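Local coordinates for protein transketolase (Campylobacter jejuni, PDB 3L84) that belongs to the transketolase family of thiamine diphosphate-binding enzymes and is built from two thiamine diphosphate-binding-type domains followed by a C-terminal domain, at residues W55-R60 against L141-I146. Residues are numbered along the deposited sequence; the frame is centred on the assembly and turned at random.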
ATOM      1  N   TRP A  55      16.123  22.571 -17.505  1.00  7.74           N
ATOM      2  CA  TRP A  55      17.509  22.320 -17.892  1.00  7.67           C
ATOM      3  C   TRP A  55      17.886  20.910 -17.452  1.00  7.29           C
ATOM      4  O   TRP A  55      17.858  20.587 -16.272  1.00  7.41           O
ATOM      5  CB  TRP A  55      18.424  23.353 -17.250  1.00  7.72           C
ATOM      6  CG  TRP A  55      19.894  23.067 -17.439  1.00  6.96           C
ATOM      7  CD1 TRP A  55      20.512  22.436 -18.509  1.00  7.55           C
ATOM      8  CD2 TRP A  55      20.926  23.355 -16.484  1.00  6.66           C
ATOM      9  NE1 TRP A  55      21.853  22.344 -18.243  1.00  7.22           N
ATOM     10  CE2 TRP A  55      22.131  22.877 -17.014  1.00  5.69           C
ATOM     11  CE3 TRP A  55      20.927  23.971 -15.233  1.00  6.56           C
ATOM     12  CZ2 TRP A  55      23.349  22.994 -16.346  1.00  7.73           C
ATOM     13  CZ3 TRP A  55      22.124  24.093 -14.557  1.00  9.03           C
ATOM     14  CH2 TRP A  55      23.337  23.601 -15.130  1.00  8.68           C
ATOM     15  N   LEU A  56      18.246  20.073 -18.414  1.00  6.98           N
ATOM     16  CA  LEU A  56      18.363  18.632 -18.144  1.00  6.90           C
ATOM     17  C   LEU A  56      19.427  18.284 -17.110  1.00  6.68           C
ATOM     18  O   LEU A  56      19.281  17.289 -16.412  1.00  7.44           O
ATOM     19  CB  LEU A  56      18.670  17.894 -19.447  1.00  7.65           C
ATOM     20  CG  LEU A  56      18.575  16.386 -19.400  1.00  7.57           C
ATOM     21  CD1 LEU A  56      17.148  15.902 -19.134  1.00 10.41           C
ATOM     22  CD2 LEU A  56      19.048  15.833 -20.744  1.00 11.47           C
ATOM     23  N   ASN A  57      20.505  19.059 -17.045  1.00  6.13           N
ATOM     24  CA  ASN A  57      21.623  18.757 -16.161  1.00  5.75           C
ATOM     25  C   ASN A  57      21.612  19.584 -14.875  1.00  6.24           C
ATOM     26  O   ASN A  57      22.635  19.679 -14.214  1.00  6.70           O
ATOM     27  CB  ASN A  57      22.979  18.854 -16.884  1.00  6.58           C
ATOM     28  CG  ASN A  57      24.108  18.168 -16.114  1.00  6.12           C
ATOM     29  OD1 ASN A  57      23.940  17.091 -15.585  1.00  6.84           O
ATOM     30  ND2 ASN A  57      25.280  18.817 -16.043  1.00  6.79           N
ATOM     31  N   ARG A  58      20.482  20.169 -14.541  1.00  6.21           N
ATOM     32  CA  ARG A  58      20.324  20.828 -13.249  1.00  5.97           C
ATOM     33  C   ARG A  58      20.447  19.838 -12.091  1.00  6.71           C
ATOM     34  O   ARG A  58      20.078  18.668 -12.212  1.00  7.06           O
ATOM     35  CB  ARG A  58      18.968  21.516 -13.156  1.00  7.15           C
ATOM     36  CG  ARG A  58      17.799  20.578 -13.074  1.00  6.46           C
ATOM     37  CD  ARG A  58      16.493  21.289 -13.288  1.00  6.36           C
ATOM     38  NE  ARG A  58      15.335  20.414 -13.087  1.00  7.51           N
ATOM     39  CZ  ARG A  58      14.812  19.701 -14.066  1.00  7.93           C
ATOM     40  NH1 ARG A  58      15.345  19.666 -15.270  1.00  7.57           N
ATOM     41  NH2 ARG A  58      13.728  18.976 -13.867  1.00  8.98           N
ATOM     42  N   ASP A  59      20.928  20.296 -10.945  1.00  5.76           N
ATOM     43  CA  ASP A  59      20.727  19.521  -9.730  1.00  6.32           C
ATOM     44  C   ASP A  59      19.224  19.396  -9.454  1.00  6.81           C
ATOM     45  O   ASP A  59      18.464  20.331  -9.703  1.00  8.48           O
ATOM     46  CB  ASP A  59      21.364  20.190  -8.528  1.00  6.95           C
ATOM     47  CG  ASP A  59      22.866  20.193  -8.554  1.00  7.89           C
ATOM     48  OD1 ASP A  59      23.519  19.404  -9.291  1.00  7.22           O
ATOM     49  OD2 ASP A  59      23.464  21.026  -7.827  1.00  8.69           O
ATOM     50  N   ARG A  60      18.812  18.252  -8.937  1.00  7.56           N
ATOM     51  CA  ARG A  60      17.408  17.992  -8.603  1.00  8.07           C
ATOM     52  C   ARG A  60      17.273  18.102  -7.074  1.00  7.99           C
ATOM     53  O   ARG A  60      17.900  17.345  -6.347  1.00  9.28           O
ATOM     54  CB  ARG A  60      16.918  16.608  -9.081  1.00  9.27           C
ATOM     55  CG  ARG A  60      17.168  16.194 -10.557  1.00 11.98           C
ATOM     56  CD  ARG A  60      16.487  17.124 -11.481  1.00 11.65           C
ATOM     57  NE  ARG A  60      16.254  16.598 -12.846  1.00  8.82           N
ATOM     58  CZ  ARG A  60      17.139  16.601 -13.849  1.00  7.33           C
ATOM     59  NH1 ARG A  60      18.384  17.014 -13.655  1.00  7.15           N
ATOM     60  NH2 ARG A  60      16.786  16.229 -15.083  1.00  7.41           N
ATOM     61  N   LEU A 141      27.963  15.301 -20.315  1.00  9.73           N
ATOM     62  CA  LEU A 141      26.659  15.953 -20.382  1.00  8.89           C
ATOM     63  C   LEU A 141      25.796  15.752 -19.128  1.00  8.70           C
ATOM     64  O   LEU A 141      24.885  16.540 -18.853  1.00  9.35           O
ATOM     65  CB  LEU A 141      25.874  15.461 -21.595  1.00  9.35           C
ATOM     66  CG  LEU A 141      26.438  15.859 -22.953  1.00  8.76           C
ATOM     67  CD1 LEU A 141      25.513  15.394 -24.090  1.00  9.79           C
ATOM     68  CD2 LEU A 141      26.723  17.370 -23.022  1.00 12.05           C
ATOM     69  N   ILE A 142      26.003  14.666 -18.385  1.00  8.74           N
ATOM     70  CA  ILE A 142      25.200  14.401 -17.193  1.00  8.54           C
ATOM     71  C   ILE A 142      26.113  14.198 -16.009  1.00  9.07           C
ATOM     72  O   ILE A 142      26.888  13.243 -15.967  1.00  9.87           O
ATOM     73  CB  ILE A 142      24.275  13.195 -17.357  1.00  8.54           C
ATOM     74  CG1 ILE A 142      23.305  13.420 -18.524  1.00  8.89           C
ATOM     75  CG2 ILE A 142      23.505  12.924 -16.048  1.00  9.68           C
ATOM     76  CD1 ILE A 142      22.199  14.460 -18.303  1.00  9.71           C
ATOM     77  N   ASP A 143      26.072  15.138 -15.078  1.00  8.10           N
ATOM     78  CA  ASP A 143      27.005  15.123 -13.926  1.00  9.84           C
ATOM     79  C   ASP A 143      26.458  15.759 -12.636  1.00 10.29           C
ATOM     80  O   ASP A 143      27.201  16.019 -11.701  1.00 12.71           O
ATOM     81  CB  ASP A 143      28.353  15.692 -14.302  1.00 10.85           C
ATOM     82  CG  ASP A 143      28.307  17.158 -14.549  1.00 13.27           C
ATOM     83  OD1 ASP A 143      27.237  17.783 -14.336  1.00 15.66           O
ATOM     84  OD2 ASP A 143      29.359  17.723 -14.966  1.00 17.35           O
ATOM     85  N   HIS A 144      25.168  15.917 -12.549  1.00  9.11           N
ATOM     86  CA  HIS A 144      24.557  16.744 -11.513  1.00  7.72           C
ATOM     87  C   HIS A 144      24.299  15.897 -10.251  1.00  7.87           C
ATOM     88  O   HIS A 144      24.488  14.671 -10.221  1.00  9.79           O
ATOM     89  CB  HIS A 144      23.249  17.316 -12.060  1.00  8.17           C
ATOM     90  CG  HIS A 144      22.223  16.280 -12.349  1.00  7.00           C
ATOM     91  ND1 HIS A 144      21.390  15.750 -11.380  1.00  7.57           N
ATOM     92  CD2 HIS A 144      21.928  15.615 -13.494  1.00  8.15           C
ATOM     93  CE1 HIS A 144      20.590  14.859 -11.939  1.00  7.39           C
ATOM     94  NE2 HIS A 144      20.900  14.746 -13.222  1.00  8.22           N
ATOM     95  N   LYS A 145      23.900  16.586  -9.196  1.00  6.54           N
ATOM     96  CA  LYS A 145      23.528  15.954  -7.927  1.00  7.59           C
ATOM     97  C   LYS A 145      22.026  15.863  -7.772  1.00  7.07           C
ATOM     98  O   LYS A 145      21.257  16.513  -8.497  1.00  7.74           O
ATOM     99  CB  LYS A 145      24.127  16.749  -6.770  1.00  8.15           C
ATOM    100  CG  LYS A 145      25.641  16.805  -6.779  1.00  9.22           C
ATOM    101  CD  LYS A 145      26.311  15.460  -6.524  1.00 10.17           C
ATOM    102  CE  LYS A 145      27.846  15.554  -6.546  1.00 10.59           C
ATOM    103  NZ  LYS A 145      28.428  14.207  -6.388  1.00 12.84           N
ATOM    104  N   ILE A 146      21.621  15.061  -6.788  1.00  7.10           N
ATOM    105  CA  ILE A 146      20.238  14.938  -6.326  1.00  7.70           C
ATOM    106  C   ILE A 146      20.271  15.143  -4.834  1.00  7.75           C
ATOM    107  O   ILE A 146      20.959  14.390  -4.115  1.00  8.73           O
ATOM    108  CB  ILE A 146      19.621  13.580  -6.648  1.00  7.86           C
ATOM    109  CG1 ILE A 146      19.601  13.308  -8.173  1.00  8.66           C
ATOM    110  CG2 ILE A 146      18.203  13.518  -6.063  1.00  8.46           C
ATOM    111  CD1 ILE A 146      20.879  12.895  -8.858  1.00  9.75           C
TER
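Asn57 grips Asp143 with both ends of its amide. Asn57 OD1 accepts a nearly straight bond from the backbone N of Asp143 at 2.9 Å. Asn57 ND2 donates to Asp143 OD1 at 2.8 Å and meets that oxygen from above the carboxylate plane. CG of Asn57 stands anti to the backbone N (chi1 -164°), which carries the amide over to the 141-146 loop. Two residues on, Asp59 OD1 accepts from the backbone N of Lys145 at 2.8 Å. Its other oxygen, OD2, accepts from the backbone N of Lys47.

Lys145 O has two donors: Arg60 N at 3.0 Å and His144 ND1 at 3.0 Å. Lys145 O lies in the plane of the His144 ring. With ND1 as donor, His144 NE2 pairs with the hydroxyl of Tyr404. Both ring nitrogens are thus satisfied and the rotation of the ring is fixed. The Arg60 guanidinium stacks on one face of this ring, planes 27° apart. The same face carries Arg58 O, and Arg60 NH1 donates to Arg58 O at 2.8 Å. NH1 and NH2 also converge on Leu56 O, and NH2 reaches Tyr404 O as well.

Beyond the loops, Arg60 and Ile146 pair in parallel register. They begin strands 60-63 and 146-151, within this chain the outermost strand and its neighbour in the parallel sheet of the alpha/beta thiamine diphosphate-binding domain.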